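Local coordinates for transketolase (Campylobacter jejuni, PDB 3L84), which belongs to the transketolase family of thiamine diphosphate-dependent enzymes and is assembled from two copies of one chain, at residues N182-E187 and T240-G245. Sequence-based numbering, arbitrary orientation.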
loop_
_atom_site.group_PDB
_atom_site.type_symbol
_atom_site.label_atom_id
_atom_site.label_comp_id
_atom_site.label_asym_id
_atom_site.label_seq_id
_atom_site.Cartn_x
_atom_site.Cartn_y
_atom_site.Cartn_z
ATOM N N ASN A 182 14.716 -14.927 16.474
ATOM C CA ASN A 182 15.911 -14.484 17.199
ATOM C C ASN A 182 15.663 -13.422 18.274
ATOM O O ASN A 182 16.614 -12.935 18.887
ATOM C CB ASN A 182 17.013 -14.068 16.216
ATOM C CG ASN A 182 16.675 -12.856 15.409
ATOM O OD1 ASN A 182 15.677 -12.166 15.672
ATOM N ND2 ASN A 182 17.500 -12.577 14.365
ATOM N N ASN A 183 14.382 -13.125 18.513
ATOM C CA ASN A 183 13.990 -12.281 19.656
ATOM C C ASN A 183 14.326 -10.803 19.449
ATOM O O ASN A 183 14.148 -10.045 20.386
ATOM C CB ASN A 183 14.657 -12.779 20.969
ATOM C CG ASN A 183 13.910 -12.336 22.241
ATOM O OD1 ASN A 183 14.527 -12.006 23.266
ATOM N ND2 ASN A 183 12.590 -12.322 22.168
ATOM N N ILE A 184 14.841 -10.412 18.272
ATOM C CA ILE A 184 15.354 -9.066 18.024
ATOM C C ILE A 184 14.631 -8.423 16.836
ATOM O O ILE A 184 14.322 -9.102 15.869
ATOM C CB ILE A 184 16.903 -9.140 17.766
ATOM C CG1 ILE A 184 17.631 -9.541 19.055
ATOM C CG2 ILE A 184 17.462 -7.824 17.243
ATOM C CD1 ILE A 184 17.445 -8.561 20.181
ATOM N N SER A 185 14.396 -7.120 16.928
ATOM C CA SER A 185 14.089 -6.311 15.752
ATOM C C SER A 185 14.917 -5.023 15.844
ATOM O O SER A 185 15.800 -4.882 16.700
ATOM C CB SER A 185 12.584 -6.064 15.585
ATOM O OG SER A 185 12.115 -5.146 16.515
ATOM N N ILE A 186 14.659 -4.061 14.969
ATOM C CA ILE A 186 15.467 -2.841 14.957
ATOM C C ILE A 186 15.352 -2.033 16.237
ATOM O O ILE A 186 16.334 -1.472 16.731
ATOM C CB ILE A 186 15.041 -1.935 13.801
ATOM C CG1 ILE A 186 15.166 -2.672 12.503
ATOM C CG2 ILE A 186 15.870 -0.623 13.800
ATOM C CD1 ILE A 186 16.435 -3.254 12.316
ATOM N N GLU A 187 14.151 -1.954 16.787
ATOM C CA GLU A 187 13.922 -1.191 18.012
ATOM C C GLU A 187 14.245 -1.947 19.303
ATOM O O GLU A 187 14.078 -1.390 20.385
ATOM C CB GLU A 187 12.514 -0.643 18.029
ATOM C CG GLU A 187 12.386 0.524 17.037
ATOM C CD GLU A 187 11.028 1.161 16.991
ATOM O OE1 GLU A 187 10.099 0.808 17.774
ATOM O OE2 GLU A 187 10.826 2.015 16.142
ATOM N N THR A 240 17.004 -18.939 17.087
ATOM C CA THR A 240 18.404 -18.674 16.769
ATOM C C THR A 240 18.884 -17.494 17.597
ATOM O O THR A 240 18.115 -16.763 18.265
ATOM C CB THR A 240 18.661 -18.348 15.283
ATOM O OG1 THR A 240 18.085 -17.075 15.006
ATOM C CG2 THR A 240 18.105 -19.377 14.389
ATOM N N THR A 241 20.211 -17.384 17.640
ATOM C CA THR A 241 20.898 -16.268 18.257
ATOM C C THR A 241 21.395 -15.378 17.115
ATOM O O THR A 241 22.179 -15.822 16.271
ATOM C CB THR A 241 22.071 -16.762 19.091
ATOM O OG1 THR A 241 21.558 -17.544 20.194
ATOM C CG2 THR A 241 22.880 -15.602 19.621
ATOM N N ILE A 242 20.956 -14.133 17.068
ATOM C CA ILE A 242 21.465 -13.235 16.046
ATOM C C ILE A 242 22.981 -13.075 16.276
ATOM O O ILE A 242 23.456 -13.065 17.397
ATOM C CB ILE A 242 20.738 -11.883 16.003
ATOM C CG1 ILE A 242 21.023 -11.189 14.665
ATOM C CG2 ILE A 242 21.078 -10.973 17.203
ATOM C CD1 ILE A 242 20.223 -9.903 14.468
ATOM N N ALA A 243 23.723 -13.057 15.176
ATOM C CA ALA A 243 25.187 -12.962 15.234
ATOM C C ALA A 243 25.819 -14.144 15.983
ATOM O O ALA A 243 26.872 -14.040 16.606
ATOM C CB ALA A 243 25.627 -11.615 15.808
ATOM N N LYS A 244 25.158 -15.288 15.914
ATOM C CA LYS A 244 25.725 -16.524 16.487
ATOM C C LYS A 244 27.156 -16.734 16.025
ATOM O O LYS A 244 27.448 -16.676 14.833
ATOM C CB LYS A 244 24.876 -17.733 16.104
ATOM C CG LYS A 244 25.383 -19.095 16.626
ATOM C CD LYS A 244 25.202 -19.276 18.140
ATOM C CE LYS A 244 25.592 -20.657 18.565
ATOM N NZ LYS A 244 25.454 -20.830 20.049
ATOM N N GLY A 245 28.059 -16.890 16.980
ATOM C CA GLY A 245 29.476 -17.069 16.695
ATOM C C GLY A 245 30.293 -15.809 16.888
ATOM O O GLY A 245 31.544 -15.881 16.879
HETATM O O HOH W 1 19.248 -13.250 19.281
HETATM O O HOH W 2 19.277 -14.770 13.506
#
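Chi1 of 66° tucks the N182 amide back over its own backbone, and chi1 of -163° in I242 carries CG1 and CD1 out to meet it. This is the C-terminal edge of the parallel sheet in the thiamine diphosphate-binding domain: N182 follows strand 175-181 and T240 follows its neighbour in the sheet, strand 234-239. The N182 amide is divided between two tasks. OD1 reaches forward to accept from I184 N, two residues on, at 3.2 Å, closing an Asx turn, with the donor 41° out of the carbonyl plane. ND2 reaches the flank of I242, 3.7 Å from CB and about as far from CG1 and CD1, the branch lying alongside the amide nitrogen. Beyond it, in one of the two conformers of I184, its CG1 meets I242 CG2 loosely at 4.2 Å, the two side chains crossing at about a right angle, with H253 against I184 and S255 against I242. The backbones approach closely at N182 CA, which makes a C-H contact of 3.3 Å with T240 O. I186 and E187 reach D364 of the second subunit through their backbone nitrogens. Two waters complete the joint. One donates to N182 O and accepts from I242 N; the other accepts from N182 ND2 and donates to T240 OG1, 3.0 Å from each, and the same OG1 is hydrogen-bonded to D180 OD1.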